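PDB 5CE8: branched-chain amino acid aminotransferase from Thermoproteus uzoniensis, which probably catalyses the PLP-dependent transfer of the amino group from leucine, isoleucine or valine to 2-oxoglutarate, giving branched-chain 2-oxo acids and L-glutamate. Local coordinates for residues I219-I223 and T224-V228. Numbering follows the deposited sequence.
Sequences ILEGI and TRETV. With PLP (pyridoxal-5'-phosphate), chain D.
I223 and T224 open helix 223-235 with their backbone N-H groups turned onto the PLP phosphate, a phosphate-binding helix N-terminus of the class-IV aminotransferase fold. T224 grips PLP O2P twice, through N at 2.8 Å and through OG1 at 2.9 Å. Its chi1 of -53° sets OG1 beside the backbone N, allowing both to reach one oxygen. I223 N bonds to PLP O3P at 3.2 Å, and the helix end probably adds to the attraction for the phosphate charge. Upstream, L220 lies against the pyridine ring, its CB 3.6 Å from PLP C2. The first turn is closed from G222, the N-cap, whose O accepts E226 N, and from I223 O, which accepts both T227 N and T227 OG1. On the flank away from PLP, the extended R225 side chain crosses I219 at about a right angle, with CD1 of I219 over one guanidinium face, toward its rim, 3.3 Å from R225 NE. R225 also forms a salt bridge with E241, E226 one with R59, and E221 one with R206 of the second subunit. A water in the guanidinium plane accepts from R225 NH1 and donates to G222 O at 2.7 Å.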
ATOM      1  N   ILE A 219       3.947  15.579  -6.586  1.00 18.70           N
ATOM      2  CA  ILE A 219       3.552  16.897  -7.174  1.00 20.24           C
ATOM      3  C   ILE A 219       4.119  17.113  -8.565  1.00 20.77           C
ATOM      4  O   ILE A 219       5.075  16.404  -8.999  1.00 22.87           O
ATOM      5  CB  ILE A 219       3.935  18.111  -6.276  1.00 23.69           C
ATOM      6  CG1 ILE A 219       5.466  18.177  -6.019  1.00 22.89           C
ATOM      7  CG2 ILE A 219       3.279  17.994  -4.893  1.00 23.81           C
ATOM      8  CD1 ILE A 219       5.951  19.486  -5.445  1.00 21.60           C
ATOM      9  N   LEU A 220       3.478  18.030  -9.295  1.00 23.02           N
ATOM     10  CA  LEU A 220       4.185  18.654 -10.373  1.00 24.21           C
ATOM     11  C   LEU A 220       4.978  19.819  -9.732  1.00 23.07           C
ATOM     12  O   LEU A 220       4.437  20.504  -8.856  1.00 22.11           O
ATOM     13  CB  LEU A 220       3.169  19.092 -11.402  1.00 24.73           C
ATOM     14  CG  LEU A 220       4.040  19.579 -12.566  1.00 28.82           C
ATOM     15  CD1 LEU A 220       3.684  18.733 -13.769  1.00 30.14           C
ATOM     16  CD2 LEU A 220       3.976  21.060 -12.709  1.00 26.28           C
ATOM     17  N   GLU A 221       6.263  19.914 -10.061  1.00 22.11           N
ATOM     18  CA  GLU A 221       7.199  20.978  -9.628  1.00 23.61           C
ATOM     19  C   GLU A 221       6.781  22.344 -10.216  1.00 21.87           C
ATOM     20  O   GLU A 221       7.268  22.730 -11.210  1.00 25.50           O
ATOM     21  CB  GLU A 221       8.640  20.651  -9.988  1.00 25.65           C
ATOM     22  CG  GLU A 221       9.646  21.658  -9.378  1.00 28.64           C
ATOM     23  CD  GLU A 221      11.089  21.222  -9.514  1.00 30.67           C
ATOM     24  OE1 GLU A 221      11.365  20.203 -10.203  1.00 35.39           O
ATOM     25  OE2 GLU A 221      11.997  21.927  -8.976  1.00 30.18           O
ATOM     26  N   GLY A 222       5.867  23.058  -9.583  1.00 18.28           N
ATOM     27  CA  GLY A 222       5.360  24.250 -10.148  1.00 25.50           C
ATOM     28  C   GLY A 222       6.451  25.306 -10.089  1.00 23.18           C
ATOM     29  O   GLY A 222       7.260  25.379  -9.123  1.00 22.04           O
ATOM     30  N   ILE A 223       6.401  26.132 -11.099  1.00 22.59           N
ATOM     31  CA  ILE A 223       7.186  27.320 -11.250  1.00 21.08           C
ATOM     32  C   ILE A 223       6.603  28.458 -10.399  1.00 22.39           C
ATOM     33  O   ILE A 223       7.355  29.304  -9.959  1.00 27.27           O
ATOM     34  CB  ILE A 223       7.299  27.699 -12.718  1.00 19.56           C
ATOM     35  CG1 ILE A 223       8.291  26.710 -13.318  1.00 20.74           C
ATOM     36  CG2 ILE A 223       7.823  29.139 -12.903  1.00 21.80           C
ATOM     37  CD1 ILE A 223       8.427  26.649 -14.803  1.00 21.45           C
ATOM     38  N   THR A 224       5.301  28.493 -10.179  1.00 18.44           N
ATOM     39  CA  THR A 224       4.756  29.394  -9.193  1.00 19.85           C
ATOM     40  C   THR A 224       5.236  28.982  -7.791  1.00 20.76           C
ATOM     41  O   THR A 224       5.634  29.848  -6.988  1.00 21.50           O
ATOM     42  CB  THR A 224       3.212  29.449  -9.289  1.00 21.94           C
ATOM     43  OG1 THR A 224       2.838  29.747 -10.666  1.00 23.79           O
ATOM     44  CG2 THR A 224       2.700  30.549  -8.404  1.00 21.49           C
ATOM     45  N   ARG A 225       5.252  27.682  -7.572  1.00 17.53           N
ATOM     46  CA  ARG A 225       5.809  27.073  -6.322  1.00 17.17           C
ATOM     47  C   ARG A 225       7.245  27.509  -6.121  1.00 17.73           C
ATOM     48  O   ARG A 225       7.603  27.984  -5.013  1.00 19.92           O
ATOM     49  CB  ARG A 225       5.609  25.575  -6.349  1.00 16.10           C
ATOM     50  CG  ARG A 225       6.311  24.786  -5.214  1.00 16.22           C
ATOM     51  CD  ARG A 225       6.222  23.341  -5.522  1.00 17.33           C
ATOM     52  NE  ARG A 225       6.710  22.515  -4.405  1.00 17.31           N
ATOM     53  CZ  ARG A 225       7.965  22.194  -4.181  1.00 18.59           C
ATOM     54  NH1 ARG A 225       8.959  22.592  -4.993  1.00 23.39           N
ATOM     55  NH2 ARG A 225       8.226  21.517  -3.081  1.00 16.38           N
ATOM     56  N   GLU A 226       8.060  27.400  -7.191  1.00 17.49           N
ATOM     57  CA  GLU A 226       9.411  27.757  -7.129  1.00 20.14           C
ATOM     58  C   GLU A 226       9.530  29.264  -6.848  1.00 21.85           C
ATOM     59  O   GLU A 226      10.300  29.706  -5.952  1.00 19.96           O
ATOM     60  CB  GLU A 226      10.134  27.391  -8.414  1.00 23.42           C
ATOM     61  CG  GLU A 226      11.660  27.467  -8.343  1.00 28.22           C
ATOM     62  CD  GLU A 226      12.326  27.197  -9.674  1.00 29.51           C
ATOM     63  OE1 GLU A 226      12.065  26.109 -10.304  1.00 37.94           O
ATOM     64  OE2 GLU A 226      13.129  28.035 -10.085  1.00 31.29           O
ATOM     65  N   THR A 227       8.758  30.075  -7.551  1.00 18.97           N
ATOM     66  CA  THR A 227       8.747  31.530  -7.214  1.00 18.47           C
ATOM     67  C   THR A 227       8.446  31.810  -5.730  1.00 20.18           C
ATOM     68  O   THR A 227       9.139  32.657  -5.090  1.00 19.08           O
ATOM     69  CB  THR A 227       7.773  32.254  -8.191  1.00 16.21           C
ATOM     70  OG1 THR A 227       8.207  31.907  -9.525  1.00 16.87           O
ATOM     71  CG2 THR A 227       7.763  33.651  -8.009  1.00 16.40           C
ATOM     72  N   VAL A 228       7.370  31.202  -5.239  1.00 20.15           N
ATOM     73  CA  VAL A 228       6.975  31.340  -3.841  1.00 23.10           C
ATOM     74  C   VAL A 228       8.167  30.978  -2.911  1.00 25.86           C
ATOM     75  O   VAL A 228       8.426  31.679  -1.878  1.00 23.54           O
ATOM     76  CB  VAL A 228       5.736  30.536  -3.531  1.00 24.51           C
ATOM     77  CG1 VAL A 228       5.494  30.335  -2.023  1.00 22.01           C
ATOM     78  CG2 VAL A 228       4.478  31.232  -4.145  1.00 25.80           C
TER
HETATM   79  N1  PLP D 301       0.065  21.138 -10.143  1.00 18.64           N
HETATM   80  C2  PLP D 301      -0.185  20.409 -11.227  1.00 23.58           C
HETATM   81  C2A PLP D 301      -0.773  19.035 -11.110  1.00 24.34           C
HETATM   82  C3  PLP D 301       0.011  20.960 -12.560  1.00 24.45           C
HETATM   83  O3  PLP D 301      -0.348  20.216 -13.681  1.00 23.41           O
HETATM   84  C4  PLP D 301       0.555  22.341 -12.674  1.00 23.64           C
HETATM   85  C4A PLP D 301       0.822  23.014 -14.005  1.00 23.39           C
HETATM   86  C5  PLP D 301       0.826  23.035 -11.383  1.00 24.16           C
HETATM   87  C6  PLP D 301       0.543  22.346 -10.170  1.00 20.07           C
HETATM   88  C5A PLP D 301       1.309  24.451 -11.257  1.00 22.10           C
HETATM   89  O4P PLP D 301       2.487  24.667 -11.948  1.00 22.37           O
HETATM   90  P   PLP D 301       2.855  26.138 -12.381  1.00 23.52           P
HETATM   91  O1P PLP D 301       1.717  26.727 -13.282  1.00 24.84           O
HETATM   92  O2P PLP D 301       3.204  26.864 -11.153  1.00 20.22           O
HETATM   93  O3P PLP D 301       4.039  26.070 -13.305  1.00 19.84           O
HETATM   94  O   HOH W   1      11.411  24.117  -7.801  1.00 30.37           O
HETATM   95  O   HOH W   2       8.888  24.267  -7.272  1.00 25.99           O